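Local coordinates for SusD superfamily protein (PDB 3MYV) that probably binds polysaccharide as a SusD-family protein of the Bacteroides outer membrane, at residues Ser225-Pro230 with Phe244-Phe249. Sequence-based numbering, arbitrary orientation. Where two conformers were deposited one is given.
Sequences SYALYP and FGSESF. With EDO (1,2-ethanediol), chain H.
Glu247 lies across one face of the Tyr229 ring, its CB near CE2 at the rim. CG, anti to its own carbonyl carbon (chi1 -72°), also nears the carbonyl of Ala227. It makes a CH-pi contact over the ring face, 3.6 Å from the centroid and offset toward the rim. Beyond it the chain extends, carrying the carboxylate nearly parallel to the ring, the two planes 16° apart. OE2 takes the N-H of Tyr229 on its anti lone pair, N to OE2 3.0 Å. OE2 also forms a salt bridge with Arg366, and OE1 one with Arg333 and a hydrogen bond with Ser335. The backbone returns the grip: Glu247 N donates to Tyr229 OH over 3.1 Å. That hydroxyl also bonds O1 of a 1,2-ethanediol. An alanine in place of Tyr229 would probably leave Glu247 N without this acceptor and open a gap beneath the Glu247 methylenes. Within the type I turn Gly245-Ser248, Ser246 clasps Ala227 twice: Ser246 O accepts from Ala227 N, and Ser246 OG donates to Ala227 O at 2.6 Å. At the start of the loop Tyr226 turns its face to the edge of Phe249 in a T-shaped pair, centroids 4.7 Å apart; a water links Tyr226 OH to Phe249 O, and Asn188 also bonds that hydroxyl. The loop after helix 206-223 is thus fastened to the turn leading into strand 248-252, and the two arginines probably hold the largely buried Glu247 carboxylate in its charged form.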
ATOM      1  N   SER A 225       4.946 -15.482  16.118  1.00 19.79           N
ATOM      2  CA  SER A 225       5.056 -14.032  16.235  0.50 19.92           C
ATOM      3  C   SER A 225       3.977 -13.269  15.488  1.00 19.18           C
ATOM      4  O   SER A 225       3.681 -12.125  15.844  1.00 17.51           O
ATOM      5  CB  SER A 225       6.446 -13.582  15.819  0.50 20.59           C
ATOM      6  OG  SER A 225       7.371 -14.052  16.780  0.50 15.49           O
ATOM      7  N   TYR A 226       3.391 -13.911  14.471  1.00 17.09           N
ATOM      8  CA  TYR A 226       2.251 -13.372  13.743  1.00 16.77           C
ATOM      9  C   TYR A 226       1.283 -14.508  13.447  1.00 17.47           C
ATOM     10  O   TYR A 226       1.695 -15.673  13.343  1.00 15.50           O
ATOM     11  CB  TYR A 226       2.683 -12.682  12.462  1.00 16.55           C
ATOM     12  CG  TYR A 226       3.654 -11.576  12.695  1.00 16.70           C
ATOM     13  CD1 TYR A 226       3.216 -10.272  12.973  1.00 15.48           C
ATOM     14  CD2 TYR A 226       5.036 -11.819  12.658  1.00 18.71           C
ATOM     15  CE1 TYR A 226       4.134  -9.246  13.179  1.00 17.62           C
ATOM     16  CE2 TYR A 226       5.949 -10.804  12.879  1.00 20.28           C
ATOM     17  CZ  TYR A 226       5.496  -9.520  13.145  1.00 19.51           C
ATOM     18  OH  TYR A 226       6.393  -8.502  13.340  1.00 16.30           O
ATOM     19  N   ALA A 227      -0.006 -14.179  13.376  1.00 16.23           N
ATOM     20  CA  ALA A 227      -1.053 -15.159  13.120  1.00 17.01           C
ATOM     21  C   ALA A 227      -2.278 -14.473  12.531  1.00 18.29           C
ATOM     22  O   ALA A 227      -2.563 -13.292  12.836  1.00 16.17           O
ATOM     23  CB  ALA A 227      -1.434 -15.878  14.434  1.00 18.20           C
ATOM     24  N   LEU A 228      -3.018 -15.235  11.729  1.00 16.96           N
ATOM     25  CA  LEU A 228      -4.239 -14.754  11.107  1.00 17.37           C
ATOM     26  C   LEU A 228      -5.335 -14.563  12.149  1.00 16.06           C
ATOM     27  O   LEU A 228      -5.499 -15.386  13.035  1.00 16.59           O
ATOM     28  CB  LEU A 228      -4.735 -15.733  10.055  1.00 16.19           C
ATOM     29  CG  LEU A 228      -3.901 -15.878   8.805  1.00 19.04           C
ATOM     30  CD1 LEU A 228      -4.489 -16.988   7.938  1.00 15.46           C
ATOM     31  CD2 LEU A 228      -3.815 -14.536   8.059  1.00 13.83           C
ATOM     32  N   TYR A 229      -6.096 -13.485  12.030  1.00 16.54           N
ATOM     33  CA  TYR A 229      -7.314 -13.305  12.858  1.00 14.77           C
ATOM     34  C   TYR A 229      -8.340 -14.371  12.535  1.00 16.73           C
ATOM     35  O   TYR A 229      -8.712 -14.525  11.382  1.00 15.70           O
ATOM     36  CB  TYR A 229      -7.973 -11.929  12.632  1.00 16.45           C
ATOM     37  CG  TYR A 229      -6.990 -10.805  12.759  1.00 14.37           C
ATOM     38  CD1 TYR A 229      -6.258 -10.648  13.928  1.00 12.56           C
ATOM     39  CD2 TYR A 229      -6.750  -9.923  11.715  1.00 15.25           C
ATOM     40  CE1 TYR A 229      -5.314  -9.671  14.042  1.00 11.26           C
ATOM     41  CE2 TYR A 229      -5.803  -8.907  11.839  1.00 17.19           C
ATOM     42  CZ  TYR A 229      -5.091  -8.794  13.019  1.00 14.23           C
ATOM     43  OH  TYR A 229      -4.098  -7.846  13.175  1.00 16.26           O
ATOM     44  N   PRO A 230      -8.850 -15.085  13.559  1.00 17.77           N
ATOM     45  CA  PRO A 230      -9.948 -16.035  13.341  1.00 17.18           C
ATOM     46  C   PRO A 230     -11.216 -15.326  12.901  1.00 16.06           C
ATOM     47  O   PRO A 230     -11.403 -14.125  13.188  1.00 15.50           O
ATOM     48  CB  PRO A 230     -10.186 -16.657  14.725  1.00 19.83           C
ATOM     49  CG  PRO A 230      -9.070 -16.252  15.559  1.00 21.29           C
ATOM     50  CD  PRO A 230      -8.350 -15.105  14.942  1.00 19.37           C
ATOM     51  N   PHE A 244      -1.869  -2.848  16.447  1.00 14.87           N
ATOM     52  CA  PHE A 244      -0.719  -3.731  16.294  1.00 13.70           C
ATOM     53  C   PHE A 244      -1.113  -5.173  16.535  1.00 15.03           C
ATOM     54  O   PHE A 244      -0.441  -5.884  17.276  1.00 13.79           O
ATOM     55  CB  PHE A 244       0.423  -3.272  17.211  1.00 16.90           C
ATOM     56  CG  PHE A 244       0.709  -1.797  17.105  1.00 12.22           C
ATOM     57  CD1 PHE A 244       1.256  -1.258  15.930  1.00 18.38           C
ATOM     58  CD2 PHE A 244       0.381  -0.938  18.132  1.00 18.97           C
ATOM     59  CE1 PHE A 244       1.481   0.107  15.812  1.00 12.41           C
ATOM     60  CE2 PHE A 244       0.606   0.431  18.009  1.00 19.42           C
ATOM     61  CZ  PHE A 244       1.163   0.946  16.864  1.00 18.77           C
ATOM     62  N   GLY A 245      -2.225  -5.605  15.909  1.00 14.71           N
ATOM     63  CA  GLY A 245      -2.694  -6.967  16.070  1.00 14.68           C
ATOM     64  C   GLY A 245      -1.773  -8.020  15.464  1.00 16.30           C
ATOM     65  O   GLY A 245      -0.773  -7.703  14.804  1.00 16.86           O
ATOM     66  N   SER A 246      -2.130  -9.286  15.663  1.00 15.73           N
ATOM     67  CA  SER A 246      -1.265 -10.405  15.271  1.00 16.01           C
ATOM     68  C   SER A 246      -0.957 -10.520  13.783  1.00 13.61           C
ATOM     69  O   SER A 246      -0.004 -11.223  13.421  1.00 14.26           O
ATOM     70  CB  SER A 246      -1.839 -11.752  15.757  1.00 18.50           C
ATOM     71  OG  SER A 246      -3.048 -12.099  15.086  1.00 15.53           O
ATOM     72  N   GLU A 247      -1.740  -9.886  12.912  1.00 11.60           N
ATOM     73  CA  GLU A 247      -1.414  -9.920  11.474  1.00 12.05           C
ATOM     74  C   GLU A 247      -0.466  -8.777  11.061  1.00 14.68           C
ATOM     75  O   GLU A 247       0.162  -8.824   9.991  1.00 12.86           O
ATOM     76  CB  GLU A 247      -2.663  -9.825  10.618  1.00 12.20           C
ATOM     77  CG  GLU A 247      -3.530 -11.068  10.628  1.00 14.06           C
ATOM     78  CD  GLU A 247      -4.461 -11.157   9.446  1.00 16.58           C
ATOM     79  OE1 GLU A 247      -4.170 -10.567   8.391  1.00 13.91           O
ATOM     80  OE2 GLU A 247      -5.476 -11.852   9.586  1.00 13.15           O
ATOM     81  N   SER A 248      -0.382  -7.748  11.892  1.00 14.06           N
ATOM     82  CA  SER A 248       0.235  -6.502  11.485  1.00 14.30           C
ATOM     83  C   SER A 248       1.755  -6.558  11.584  1.00 13.21           C
ATOM     84  O   SER A 248       2.307  -6.598  12.697  1.00 14.71           O
ATOM     85  CB  SER A 248      -0.275  -5.353  12.356  1.00 15.57           C
ATOM     86  OG  SER A 248       0.310  -4.131  11.930  1.00 13.68           O
ATOM     87  N   PHE A 249       2.420  -6.538  10.433  1.00 13.29           N
ATOM     88  CA  PHE A 249       3.889  -6.401  10.393  1.00 14.57           C
ATOM     89  C   PHE A 249       4.266  -4.909  10.535  1.00 14.78           C
ATOM     90  O   PHE A 249       5.244  -4.537  11.221  1.00 13.82           O
ATOM     91  CB  PHE A 249       4.504  -6.879   9.072  1.00 13.35           C
ATOM     92  CG  PHE A 249       4.206  -8.306   8.694  1.00 18.29           C
ATOM     93  CD1 PHE A 249       4.659  -9.358   9.477  1.00 17.45           C
ATOM     94  CD2 PHE A 249       3.510  -8.604   7.508  1.00 17.85           C
ATOM     95  CE1 PHE A 249       4.404 -10.692   9.124  1.00 17.55           C
ATOM     96  CE2 PHE A 249       3.276  -9.940   7.133  1.00 18.06           C
ATOM     97  CZ  PHE A 249       3.711 -10.980   7.952  1.00 17.01           C
TER
HETATM   98  C1  EDO H 509      -5.084  -5.495  10.736  1.00 30.33           C
HETATM   99  O1  EDO H 509      -3.928  -5.795  11.524  1.00 20.17           O
HETATM  100  C2  EDO H 509      -6.297  -5.243  11.633  1.00 20.99           C
HETATM  101  O2  EDO H 509      -6.070  -4.072  12.407  1.00 23.09           O
HETATM  102  O   HOH W   1       5.851  -5.931  13.578  1.00 18.44           O